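Local coordinates for protein thermosome subunit (Methanococcoides burtonii, PDB 3AQ1) that probably binds and hydrolyses ATP to help unfolded proteins fold, acting as a group II chaperonin, at residues Ala157-Ile161 with Leu327-Glu332; Val147-Ile153 with Leu342-His347; Val367-Arg372 with His421-Lys426; Val52-Leu57 with Ala394-Ile398; Val242-Ile248 with Ile261-Val267. One frame throughout, in Å; residues are numbered along the deposited sequence.

Contact 1 (Ala157-Ile161 with Leu327-Glu332); sequences AGGSI and LHGGTE
Glycine opens backbone angles that other residues avoid, and the turn 157-161 uses two of them: G158 (phi/psi 111/142) and G159 (88/-154), where a CB would jam against the preceding carbonyl O. The turn meets G329 and G330 backbone to backbone; residues from L327 on continue strand 323-329, and the chain turns through G330 toward helix 332-355. Nearest CA pairs are A157-E332 (5.0 Å), G158-G330 (4.9 Å), S160-G329 (4.9 Å) and I161-H328 (4.8 Å). G158 N gives a weak bond to G329 O (2.9 Å, 126°). This is the tip of the three-stranded sheet in what, by family precedent, is the intermediate domain. H328 points its CB toward the turn with chi1 m and chi2 93°: CB lies 3.2 Å from S160 O, and CD2, at the ring edge, 3.1 Å from G158 O. I161 (tt) brings CG1 to 4.4 Å from CD1 of L327 (tp), while its CA lies 3.1 Å from H328 O. A157 CB rests 4.0 Å from E332 CA. T331, chi1 p, N-caps helix 332-355 through OG1 to V334 N.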
# COMPACT_ATOMS: atom_id res chain seq x y z
N ALA A 157 -0.42 3.95 23.19
CA ALA A 157 -0.72 2.83 24.07
C ALA A 157 -1.80 3.22 25.08
O ALA A 157 -1.78 4.32 25.63
CB ALA A 157 0.53 2.37 24.78
N GLY A 158 -2.76 2.31 25.31
CA GLY A 158 -3.81 2.54 26.28
C GLY A 158 -5.20 2.73 25.69
O GLY A 158 -5.35 3.36 24.64
N GLY A 159 -6.22 2.19 26.36
CA GLY A 159 -7.60 2.28 25.92
C GLY A 159 -8.00 1.17 24.97
O GLY A 159 -7.43 0.08 24.98
N SER A 160 -8.99 1.46 24.13
CA SER A 160 -9.53 0.52 23.17
C SER A 160 -9.25 1.00 21.75
O SER A 160 -9.02 2.18 21.52
CB SER A 160 -11.05 0.36 23.41
OG SER A 160 -11.79 0.04 22.24
N ILE A 161 -9.25 0.08 20.79
CA ILE A 161 -9.08 0.47 19.41
C ILE A 161 -10.19 1.43 19.00
O ILE A 161 -10.09 2.14 18.00
CB ILE A 161 -9.12 -0.76 18.51
CG1 ILE A 161 -8.70 -0.41 17.09
CG2 ILE A 161 -10.50 -1.36 18.52
CD1 ILE A 161 -8.68 -1.61 16.21
N LEU A 327 -3.62 5.60 16.77
CA LEU A 327 -4.06 4.23 17.02
C LEU A 327 -3.97 3.86 18.50
O LEU A 327 -2.89 3.93 19.09
CB LEU A 327 -3.21 3.26 16.20
CG LEU A 327 -3.57 1.77 16.25
CD1 LEU A 327 -5.00 1.57 15.81
CD2 LEU A 327 -2.61 0.99 15.36
N HIS A 328 -5.10 3.47 19.08
CA HIS A 328 -5.14 3.01 20.48
C HIS A 328 -5.32 1.48 20.62
O HIS A 328 -6.00 0.84 19.82
CB HIS A 328 -6.24 3.72 21.25
CG HIS A 328 -5.93 5.15 21.56
ND1 HIS A 328 -6.32 6.19 20.74
CD2 HIS A 328 -5.27 5.72 22.59
CE1 HIS A 328 -5.90 7.33 21.25
NE2 HIS A 328 -5.26 7.07 22.38
N GLY A 329 -4.70 0.92 21.66
CA GLY A 329 -4.84 -0.48 22.00
C GLY A 329 -4.79 -0.66 23.51
O GLY A 329 -4.46 0.28 24.22
N GLY A 330 -5.09 -1.86 24.01
CA GLY A 330 -5.08 -2.09 25.44
C GLY A 330 -3.73 -1.79 26.08
O GLY A 330 -3.65 -1.12 27.12
N THR A 331 -2.66 -2.27 25.44
CA THR A 331 -1.31 -2.20 26.00
C THR A 331 -0.28 -1.72 24.99
O THR A 331 -0.57 -1.58 23.81
CB THR A 331 -0.83 -3.60 26.46
OG1 THR A 331 -0.48 -4.39 25.31
CG2 THR A 331 -1.91 -4.32 27.24
N GLU A 332 0.94 -1.50 25.46
CA GLU A 332 2.08 -1.26 24.58
C GLU A 332 2.17 -2.30 23.48
O GLU A 332 2.33 -1.96 22.30
CB GLU A 332 3.37 -1.30 25.38
CG GLU A 332 4.62 -1.07 24.55
CD GLU A 332 5.04 0.38 24.54
OE1 GLU A 332 4.60 1.13 25.43
OE2 GLU A 332 5.82 0.76 23.63

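Contact 2 (Val147-Ile153 with Leu342-His347); sequences VLENIKI and LNDALH
Helix-on-sheet packing often works by interlocking side chains, and helix 342-347 against strand 151-153 and the helical turn before it is an example. Residues 147-150 form that turn, closed by I151 N to V147 O (3.2 Å). Helix 342-347 runs nearly antiparallel to the strand, at 166°, with the axes 10.7 Å apart; V147 and H347 approach to 6.6 Å between CA atoms. L346 (chi1 m, chi2 t) is the chief protrusion of the helix. It enters a hollow walled by V147, I151 and I153: its CB lies 3.8 Å from V147 CG1, its CD2 3.7 Å from I151 CD1 and its CD1 3.8 Å from I153 CD1. In return I153 (mt) pushes CD1 into the groove beside L342 and L346, one helical turn apart, reaching L342 CD2 at 3.3 Å. The H347 ring receives V147 CG1 over one face, 4.1 Å from NE2, and L148 CD2 at its edge, 3.4 Å from CE1. Helix 332-355 thus packs on strand 151-157, an outer strand of the small mixed sheet with 323-329 and 165-167, by family precedent in the intermediate domain. Helix 121-132 also packs on I151, L342 and L346. With aliphatic contacts dominating and no polar bond joining the segments, the contact rests mainly on shape fit and buried apolar surface.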
# COMPACT_ATOMS: atom_id res chain seq x y z
N VAL A 147 -1.03 5.88 0.28
CA VAL A 147 -0.91 5.51 1.68
C VAL A 147 0.43 5.90 2.33
O VAL A 147 0.45 6.38 3.45
CB VAL A 147 -1.23 4.01 1.87
CG1 VAL A 147 -1.22 3.63 3.34
CG2 VAL A 147 -2.59 3.72 1.25
N LEU A 148 1.54 5.73 1.62
CA LEU A 148 2.85 6.06 2.18
C LEU A 148 2.96 7.50 2.70
O LEU A 148 3.51 7.73 3.78
CB LEU A 148 3.96 5.80 1.15
CG LEU A 148 3.98 4.39 0.53
CD1 LEU A 148 4.94 4.31 -0.66
CD2 LEU A 148 4.31 3.31 1.57
N GLU A 149 2.44 8.46 1.95
CA GLU A 149 2.59 9.88 2.26
C GLU A 149 1.36 10.51 2.94
O GLU A 149 1.49 11.42 3.76
CB GLU A 149 2.87 10.67 0.97
CG GLU A 149 4.16 10.30 0.25
CD GLU A 149 4.38 11.12 -1.02
OE1 GLU A 149 3.64 12.10 -1.25
OE2 GLU A 149 5.29 10.78 -1.79
N ASN A 150 0.18 10.02 2.59
CA ASN A 150 -1.05 10.58 3.11
C ASN A 150 -1.57 9.96 4.41
O ASN A 150 -2.49 10.48 5.02
CB ASN A 150 -2.13 10.54 2.04
CG ASN A 150 -1.98 11.66 1.03
OD1 ASN A 150 -1.45 12.72 1.34
ND2 ASN A 150 -2.46 11.43 -0.19
N ILE A 151 -0.99 8.84 4.84
CA ILE A 151 -1.35 8.31 6.15
C ILE A 151 -0.15 8.10 7.06
O ILE A 151 0.81 7.44 6.71
CB ILE A 151 -2.21 7.05 6.05
CG1 ILE A 151 -3.52 7.40 5.36
CG2 ILE A 151 -2.47 6.47 7.43
CD1 ILE A 151 -4.50 6.27 5.25
N LYS A 152 -0.20 8.69 8.24
CA LYS A 152 0.80 8.44 9.26
C LYS A 152 0.13 7.73 10.44
O LYS A 152 -0.93 8.14 10.90
CB LYS A 152 1.44 9.74 9.74
CG LYS A 152 2.25 9.53 11.01
CD LYS A 152 2.79 10.81 11.60
CE LYS A 152 3.37 10.52 12.97
NZ LYS A 152 4.40 11.51 13.36
N ILE A 153 0.75 6.66 10.92
CA ILE A 153 0.23 5.99 12.09
C ILE A 153 1.08 6.36 13.28
O ILE A 153 2.30 6.23 13.24
CB ILE A 153 0.19 4.46 11.92
CG1 ILE A 153 -0.50 4.10 10.61
CG2 ILE A 153 -0.57 3.86 13.06
CD1 ILE A 153 -0.88 2.63 10.47
N LEU A 342 -2.68 -2.88 10.62
CA LEU A 342 -3.20 -1.70 9.91
C LEU A 342 -2.37 -1.32 8.68
O LEU A 342 -2.93 -1.07 7.61
CB LEU A 342 -3.30 -0.51 10.87
CG LEU A 342 -3.88 0.83 10.42
CD1 LEU A 342 -5.31 0.71 9.93
CD2 LEU A 342 -3.82 1.74 11.60
N ASN A 343 -1.05 -1.27 8.83
CA ASN A 343 -0.20 -0.96 7.68
C ASN A 343 -0.50 -1.88 6.51
O ASN A 343 -0.65 -1.43 5.39
CB ASN A 343 1.28 -0.99 8.05
CG ASN A 343 1.90 0.40 8.07
OD1 ASN A 343 1.78 1.15 7.10
ND2 ASN A 343 2.55 0.74 9.17
N ASP A 344 -0.62 -3.18 6.76
CA ASP A 344 -0.93 -4.10 5.67
C ASP A 344 -2.31 -3.84 5.09
O ASP A 344 -2.47 -3.73 3.87
CB ASP A 344 -0.81 -5.55 6.11
CG ASP A 344 0.62 -5.96 6.32
OD1 ASP A 344 1.51 -5.34 5.70
OD2 ASP A 344 0.85 -6.90 7.10
N ALA A 345 -3.31 -3.74 5.96
CA ALA A 345 -4.68 -3.55 5.49
C ALA A 345 -4.84 -2.26 4.69
O ALA A 345 -5.51 -2.25 3.67
CB ALA A 345 -5.66 -3.59 6.65
N LEU A 346 -4.23 -1.18 5.17
CA LEU A 346 -4.29 0.10 4.47
C LEU A 346 -3.82 -0.08 3.02
O LEU A 346 -4.52 0.30 2.09
CB LEU A 346 -3.45 1.17 5.18
CG LEU A 346 -4.02 1.77 6.47
CD1 LEU A 346 -2.96 2.46 7.31
CD2 LEU A 346 -5.17 2.71 6.20
N HIS A 347 -2.66 -0.70 2.85
CA HIS A 347 -2.09 -0.96 1.53
C HIS A 347 -2.97 -1.81 0.62
O HIS A 347 -3.23 -1.42 -0.52
CB HIS A 347 -0.70 -1.59 1.65
CG HIS A 347 0.37 -0.60 2.01
ND1 HIS A 347 1.16 0.01 1.06
CD2 HIS A 347 0.76 -0.09 3.20
CE1 HIS A 347 2.00 0.83 1.66
NE2 HIS A 347 1.78 0.79 2.96

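Contact 3 (Val367-Arg372 with His421-Lys426); sequences VELSLR and HEKGNK
A buried carboxylate is best tolerated when several donors share it, as E368 illustrates. It sits on helix 367-372, whose turn is closed by R372 N to E368 O (2.9 Å); R372 NE donates to E368 OE2 at 2.7 Å in a salt bridge within the helix. The contact joins helices 364-378 and 410-422 of what is by family precedent the equatorial domain, with the CA atoms of E368 and H421 6.5 Å apart. H421 (chi1 m) comes first: its ND1 donates a very short bond to OE1 of E368 (tp), 2.4 Å at 161°, while V367 CG1 makes a CH-pi contact over the ring face, 3.8 Å from the centroid. E422 follows, its CG 4.4 Å from L371 CD1. G424, with phi 99°, ends the helix in a Schellman motif, G424 N bonding H421 O at 2.8 Å, and turns the chain so that K426 CA comes 4.2 Å from E368 OE1. K426 NZ then lies 3.8 Å from like-charged R372 NH2. Since H421 NE2 also bonds A428 O, both imidazole nitrogens appear to donate, consistent with a charged histidine beside the carboxylate.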
# COMPACT_ATOMS: atom_id res chain seq x y z
N VAL A 367 -7.48 -21.31 -13.44
CA VAL A 367 -8.40 -22.27 -14.03
C VAL A 367 -9.35 -21.61 -15.04
O VAL A 367 -9.50 -22.09 -16.16
CB VAL A 367 -9.19 -22.95 -12.93
CG1 VAL A 367 -10.32 -23.81 -13.49
CG2 VAL A 367 -8.25 -23.75 -12.06
N GLU A 368 -9.97 -20.50 -14.64
CA GLU A 368 -10.78 -19.69 -15.55
C GLU A 368 -9.97 -19.21 -16.76
O GLU A 368 -10.38 -19.41 -17.90
CB GLU A 368 -11.41 -18.48 -14.83
CG GLU A 368 -12.61 -17.89 -15.55
CD GLU A 368 -13.75 -18.90 -15.69
OE1 GLU A 368 -13.91 -19.74 -14.77
OE2 GLU A 368 -14.48 -18.86 -16.70
N LEU A 369 -8.83 -18.59 -16.52
CA LEU A 369 -7.96 -18.19 -17.62
C LEU A 369 -7.64 -19.36 -18.51
O LEU A 369 -7.83 -19.28 -19.72
CB LEU A 369 -6.66 -17.58 -17.09
CG LEU A 369 -6.87 -16.17 -16.56
CD1 LEU A 369 -5.59 -15.63 -15.99
CD2 LEU A 369 -7.36 -15.30 -17.68
N SER A 370 -7.17 -20.45 -17.92
CA SER A 370 -6.79 -21.64 -18.69
C SER A 370 -7.93 -22.13 -19.57
O SER A 370 -7.75 -22.41 -20.75
CB SER A 370 -6.35 -22.76 -17.77
OG SER A 370 -6.18 -23.96 -18.50
N LEU A 371 -9.11 -22.23 -18.97
CA LEU A 371 -10.28 -22.68 -19.71
C LEU A 371 -10.60 -21.74 -20.89
O LEU A 371 -10.71 -22.18 -22.03
CB LEU A 371 -11.49 -22.79 -18.78
CG LEU A 371 -12.82 -23.03 -19.49
CD1 LEU A 371 -12.89 -24.48 -19.96
CD2 LEU A 371 -13.98 -22.70 -18.58
N ARG A 372 -10.74 -20.46 -20.61
CA ARG A 372 -11.12 -19.50 -21.64
C ARG A 372 -10.01 -19.27 -22.64
O ARG A 372 -10.25 -18.76 -23.73
CB ARG A 372 -11.50 -18.17 -21.02
CG ARG A 372 -12.75 -18.23 -20.19
CD ARG A 372 -12.83 -16.99 -19.33
NE ARG A 372 -14.05 -16.96 -18.53
CZ ARG A 372 -15.08 -16.17 -18.80
NH1 ARG A 372 -15.03 -15.34 -19.83
NH2 ARG A 372 -16.15 -16.21 -18.02
N HIS A 421 -15.82 -24.72 -12.77
CA HIS A 421 -15.60 -23.62 -13.70
C HIS A 421 -16.34 -23.78 -15.03
O HIS A 421 -16.99 -22.84 -15.50
CB HIS A 421 -14.12 -23.35 -13.88
CG HIS A 421 -13.55 -22.48 -12.80
ND1 HIS A 421 -13.28 -21.15 -12.98
CD2 HIS A 421 -13.24 -22.76 -11.51
CE1 HIS A 421 -12.81 -20.64 -11.86
NE2 HIS A 421 -12.78 -21.60 -10.95
N GLU A 422 -16.25 -24.97 -15.62
CA GLU A 422 -17.01 -25.30 -16.82
C GLU A 422 -18.49 -24.99 -16.61
O GLU A 422 -19.19 -24.60 -17.54
CB GLU A 422 -16.86 -26.79 -17.17
CG GLU A 422 -15.50 -27.17 -17.75
CD GLU A 422 -15.28 -28.68 -17.80
OE1 GLU A 422 -16.22 -29.46 -17.46
OE2 GLU A 422 -14.16 -29.08 -18.17
N LYS A 423 -18.95 -25.15 -15.37
CA LYS A 423 -20.36 -24.93 -15.05
C LYS A 423 -20.67 -23.49 -14.59
O LYS A 423 -21.80 -23.20 -14.20
CB LYS A 423 -20.84 -25.95 -14.00
CG LYS A 423 -20.91 -27.40 -14.52
CD LYS A 423 -21.33 -28.36 -13.40
CE LYS A 423 -21.59 -29.77 -13.91
NZ LYS A 423 -20.34 -30.43 -14.39
N GLY A 424 -19.68 -22.61 -14.65
CA GLY A 424 -19.91 -21.18 -14.48
C GLY A 424 -19.63 -20.56 -13.12
O GLY A 424 -20.03 -19.42 -12.87
N ASN A 425 -18.96 -21.29 -12.24
CA ASN A 425 -18.54 -20.71 -10.97
C ASN A 425 -17.16 -20.09 -11.10
O ASN A 425 -16.16 -20.81 -11.08
CB ASN A 425 -18.52 -21.75 -9.86
CG ASN A 425 -19.90 -22.28 -9.54
OD1 ASN A 425 -20.06 -23.10 -8.63
ND2 ASN A 425 -20.90 -21.82 -10.28
N LYS A 426 -17.11 -18.77 -11.24
CA LYS A 426 -15.85 -18.07 -11.45
C LYS A 426 -14.97 -18.11 -10.19
O LYS A 426 -13.74 -18.13 -10.28
CB LYS A 426 -16.08 -16.62 -11.88
CG LYS A 426 -17.07 -16.45 -13.03
CD LYS A 426 -17.07 -15.03 -13.60
CE LYS A 426 -18.05 -14.90 -14.77
NZ LYS A 426 -17.79 -13.72 -15.65

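Contact 4 (Val52-Leu57 with Ala394-Ile398); sequences VLSGEL and ALEVI
Small residues at a corner between helices allow a third helix to come close, and A394 supplies the example. Helical residues 52-57, part of helix 45-65, lie against the type I turn A394-V397 that joins helix 383-394 to helix 397-405; A394 and E56 approach to 5.5 Å between CA atoms. The apolar contacts form two groups. Around A394 CB gather L53 CD1 and L57 CD2, each at 3.7 Å, and the chi angles of L53 (tp) also set its CD1 3.8 Å from L395 CD2. On the next helix, V52 CG1 meets V397 CG1 at 3.6 Å, and L53 CB lies 4.0 Å from I398 CD1. Mixed contacts come from E56 (chi1 t, chi2 p): its CG packs on A394 CB at 3.6 Å, and OE1 lies 3.6 Å from V397 CG2. As to charges, E56 OE2 forms a salt bridge with K60 on its own helix. By family precedent this is helical packing within the equatorial domain, where helix 449-467 also touches L53 and L57. With no polar bond between the segments and the E56 carboxylate paired to K60, apolar packing, including the aliphatic part of E56, carries the contact.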
# COMPACT_ATOMS: atom_id res chain seq x y z
N VAL A 52 6.93 -20.27 -10.86
CA VAL A 52 6.34 -21.55 -11.19
C VAL A 52 5.79 -21.52 -12.61
O VAL A 52 5.90 -22.50 -13.36
CB VAL A 52 5.21 -21.95 -10.20
CG1 VAL A 52 4.49 -23.20 -10.67
CG2 VAL A 52 5.78 -22.15 -8.82
N LEU A 53 5.16 -20.41 -12.98
CA LEU A 53 4.51 -20.35 -14.27
C LEU A 53 5.55 -20.22 -15.37
O LEU A 53 5.40 -20.78 -16.45
CB LEU A 53 3.47 -19.24 -14.33
CG LEU A 53 2.82 -19.00 -15.71
CD1 LEU A 53 1.99 -20.20 -16.17
CD2 LEU A 53 1.98 -17.72 -15.72
N SER A 54 6.62 -19.50 -15.07
CA SER A 54 7.75 -19.36 -15.96
C SER A 54 8.45 -20.70 -16.29
O SER A 54 8.70 -21.01 -17.46
CB SER A 54 8.74 -18.36 -15.36
OG SER A 54 9.92 -18.27 -16.13
N GLY A 55 8.76 -21.49 -15.26
CA GLY A 55 9.28 -22.84 -15.46
C GLY A 55 8.41 -23.68 -16.38
O GLY A 55 8.89 -24.32 -17.32
N GLU A 56 7.12 -23.64 -16.13
CA GLU A 56 6.15 -24.38 -16.90
C GLU A 56 6.12 -23.94 -18.35
O GLU A 56 6.01 -24.75 -19.26
CB GLU A 56 4.77 -24.20 -16.29
CG GLU A 56 3.84 -25.34 -16.54
CD GLU A 56 4.47 -26.65 -16.13
OE1 GLU A 56 5.27 -26.65 -15.17
OE2 GLU A 56 4.15 -27.67 -16.78
N LEU A 57 6.18 -22.63 -18.57
CA LEU A 57 6.15 -22.09 -19.92
C LEU A 57 7.40 -22.52 -20.66
O LEU A 57 7.32 -22.93 -21.83
CB LEU A 57 6.04 -20.57 -19.90
CG LEU A 57 4.67 -20.03 -19.49
CD1 LEU A 57 4.69 -18.51 -19.24
CD2 LEU A 57 3.62 -20.42 -20.51
N ALA A 394 -0.16 -24.22 -19.05
CA ALA A 394 0.81 -23.95 -18.00
C ALA A 394 0.12 -23.32 -16.80
O ALA A 394 0.50 -23.56 -15.65
CB ALA A 394 1.91 -23.05 -18.53
N LEU A 395 -0.90 -22.51 -17.08
CA LEU A 395 -1.64 -21.82 -16.04
C LEU A 395 -2.09 -22.76 -14.92
O LEU A 395 -2.02 -22.41 -13.74
CB LEU A 395 -2.83 -21.09 -16.65
CG LEU A 395 -2.36 -19.86 -17.42
CD1 LEU A 395 -3.52 -19.14 -18.09
CD2 LEU A 395 -1.58 -18.93 -16.49
N GLU A 396 -2.54 -23.95 -15.27
CA GLU A 396 -3.06 -24.88 -14.28
C GLU A 396 -1.99 -25.45 -13.38
O GLU A 396 -2.27 -26.27 -12.51
CB GLU A 396 -3.84 -26.01 -14.93
CG GLU A 396 -5.15 -25.55 -15.54
CD GLU A 396 -5.97 -26.70 -16.12
OE1 GLU A 396 -5.38 -27.66 -16.71
OE2 GLU A 396 -7.21 -26.63 -15.99
N VAL A 397 -0.76 -25.01 -13.57
CA VAL A 397 0.32 -25.47 -12.71
C VAL A 397 0.18 -24.82 -11.34
O VAL A 397 0.62 -25.38 -10.33
CB VAL A 397 1.70 -25.16 -13.32
CG1 VAL A 397 2.03 -23.66 -13.19
CG2 VAL A 397 2.74 -26.00 -12.64
N ILE A 398 -0.45 -23.65 -11.30
CA ILE A 398 -0.66 -22.93 -10.04
C ILE A 398 -1.60 -23.68 -9.10
O ILE A 398 -1.23 -23.95 -7.97
CB ILE A 398 -1.15 -21.45 -10.28
CG1 ILE A 398 0.02 -20.52 -10.58
CG2 ILE A 398 -1.83 -20.91 -9.06
CD1 ILE A 398 0.81 -20.89 -11.80

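Contact 5 (Val242-Ile248 with Ile261-Val267); sequences VFCQKGI and IYAVRRV
Strands 242-244 and 262-264 run parallel, 10° apart with axes 4.8 Å from each other, pairing V242 with A263 and F243 with V264. The ladder runs V242 N to Y262 O (2.8 Å), V264 N to V242 O (2.9 Å) and C244 N to V264 O (3.0 Å). Beyond the strands the backbones stay joined: V267 N bonds C244 O and R266 N bonds K246 O, both at 3.0 Å, with R266 at positive phi (45/64). Side chains alternate. V242 and A263 share one face, CB to CB 4.1 Å, with I248 CD1 4.1 Å from A263 CB; on the other, F243 CD1 meets V264 CG2 at 3.2 Å and V267 CG2 at 4.1 Å. R266 lays its guanidinium over G247 N, NH1 at 3.6 Å. The two parallel strands and the connecting helix 250-258 form a beta-alpha-beta crossover unit, in the apical domain by family precedent. Helix 250-258 packs on I248 and I261, helix 269-279 covers F243 through L272 and L275, and strand 184-193 continues the sheet beyond 241-244.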
# COMPACT_ATOMS: atom_id res chain seq x y z
N VAL A 242 8.60 26.92 13.87
CA VAL A 242 9.85 26.34 13.39
C VAL A 242 9.96 24.90 13.88
O VAL A 242 9.88 24.65 15.08
CB VAL A 242 11.05 27.13 13.90
CG1 VAL A 242 12.32 26.52 13.39
CG2 VAL A 242 10.95 28.56 13.47
N PHE A 243 10.13 23.97 12.95
CA PHE A 243 10.50 22.60 13.28
C PHE A 243 11.96 22.38 12.93
O PHE A 243 12.36 22.55 11.79
CB PHE A 243 9.63 21.60 12.52
CG PHE A 243 8.21 21.57 12.97
CD1 PHE A 243 7.84 20.84 14.08
CD2 PHE A 243 7.23 22.26 12.27
CE1 PHE A 243 6.51 20.81 14.51
CE2 PHE A 243 5.91 22.23 12.68
CZ PHE A 243 5.54 21.50 13.80
N CYS A 244 12.77 22.03 13.92
CA CYS A 244 14.18 21.81 13.66
C CYS A 244 14.53 20.34 13.85
O CYS A 244 14.13 19.71 14.82
CB CYS A 244 15.04 22.68 14.57
SG CYS A 244 16.80 22.51 14.29
N GLN A 245 15.26 19.78 12.90
CA GLN A 245 15.59 18.38 12.99
C GLN A 245 16.62 18.16 14.09
O GLN A 245 16.71 17.09 14.66
CB GLN A 245 16.11 17.87 11.64
CG GLN A 245 16.50 16.41 11.65
CD GLN A 245 17.16 15.98 10.36
OE1 GLN A 245 16.74 16.37 9.27
NE2 GLN A 245 18.19 15.16 10.48
N LYS A 246 17.39 19.20 14.41
CA LYS A 246 18.45 19.05 15.39
C LYS A 246 18.26 19.98 16.57
O LYS A 246 17.13 20.38 16.86
CB LYS A 246 19.83 19.24 14.75
CG LYS A 246 20.33 17.99 14.03
CD LYS A 246 21.08 18.32 12.74
CE LYS A 246 21.31 17.06 11.89
NZ LYS A 246 21.78 17.39 10.50
N GLY A 247 19.34 20.31 17.25
CA GLY A 247 19.28 21.17 18.42
C GLY A 247 18.96 22.64 18.14
O GLY A 247 19.25 23.18 17.06
N ILE A 248 18.34 23.28 19.12
CA ILE A 248 18.21 24.72 19.13
C ILE A 248 18.81 25.22 20.45
O ILE A 248 18.23 25.03 21.52
CB ILE A 248 16.76 25.18 19.04
CG1 ILE A 248 16.04 24.50 17.87
CG2 ILE A 248 16.71 26.68 18.93
CD1 ILE A 248 14.54 24.83 17.76
N ILE A 261 7.43 32.83 18.66
CA ILE A 261 7.57 31.68 17.77
C ILE A 261 7.48 30.29 18.43
O ILE A 261 8.19 29.97 19.38
CB ILE A 261 8.85 31.80 16.90
CG1 ILE A 261 8.79 33.09 16.07
CG2 ILE A 261 8.97 30.62 15.98
CD1 ILE A 261 9.95 33.24 15.12
N TYR A 262 6.57 29.48 17.90
CA TYR A 262 6.40 28.09 18.30
C TYR A 262 7.51 27.25 17.66
O TYR A 262 7.49 27.01 16.44
CB TYR A 262 5.02 27.60 17.83
CG TYR A 262 4.59 26.24 18.34
CD1 TYR A 262 5.27 25.07 18.00
CD2 TYR A 262 3.45 26.12 19.14
CE1 TYR A 262 4.85 23.83 18.46
CE2 TYR A 262 3.03 24.89 19.60
CZ TYR A 262 3.73 23.76 19.26
OH TYR A 262 3.28 22.56 19.74
N ALA A 263 8.48 26.81 18.47
CA ALA A 263 9.57 25.99 17.93
C ALA A 263 9.68 24.63 18.60
O ALA A 263 9.47 24.50 19.80
CB ALA A 263 10.91 26.74 17.99
N VAL A 264 9.98 23.61 17.82
CA VAL A 264 10.28 22.31 18.40
C VAL A 264 11.66 21.88 17.96
O VAL A 264 12.04 22.12 16.83
CB VAL A 264 9.20 21.24 18.06
CG1 VAL A 264 7.82 21.87 17.94
CG2 VAL A 264 9.53 20.60 16.79
N ARG A 265 12.42 21.26 18.86
CA ARG A 265 13.76 20.78 18.54
C ARG A 265 13.75 19.27 18.34
O ARG A 265 12.78 18.60 18.67
CB ARG A 265 14.72 21.13 19.67
CG ARG A 265 14.56 20.27 20.90
CD ARG A 265 15.19 20.90 22.15
NE ARG A 265 15.03 20.02 23.30
CZ ARG A 265 15.96 19.18 23.72
NH1 ARG A 265 17.14 19.12 23.11
NH2 ARG A 265 15.73 18.39 24.76
N ARG A 266 14.84 18.75 17.77
CA ARG A 266 15.06 17.31 17.56
C ARG A 266 13.85 16.55 16.98
O ARG A 266 13.27 15.66 17.62
CB ARG A 266 15.59 16.65 18.84
CG ARG A 266 16.83 17.34 19.39
CD ARG A 266 17.71 16.46 20.27
NE ARG A 266 18.88 17.21 20.74
CZ ARG A 266 19.94 17.50 19.99
NH1 ARG A 266 19.99 17.10 18.72
NH2 ARG A 266 20.95 18.20 20.51
N VAL A 267 13.48 16.92 15.76
CA VAL A 267 12.31 16.36 15.11
C VAL A 267 12.78 15.29 14.18
O VAL A 267 13.76 15.49 13.45
CB VAL A 267 11.54 17.45 14.31
CG1 VAL A 267 10.49 16.83 13.39
CG2 VAL A 267 10.90 18.38 15.25

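Overall arrangement
Followed from the N terminus, the chain shows how one part of a fold can be inserted within another along the sequence. Helix 45-65 supplies the first half of contact 4, and residues 147-153 and 157-161 then open contacts 2 and 1. Contact 5 closes first, a short crossover enclosed by all three. The return path closes contact 1 and then contact 2, which touch through L327 with L342 and I153 and tie strands 151-157 and 323-329 to helix 332-355. Contact 3 opens at 367-372, contact 4 closes at 394-398, and contact 3 closes last: these two cross, meeting through L369, S370, L395 and E396. Contacts 3 and 4, then 1 and 2, then 5 are consistent with the equatorial, intermediate and apical domains of group II chaperonins.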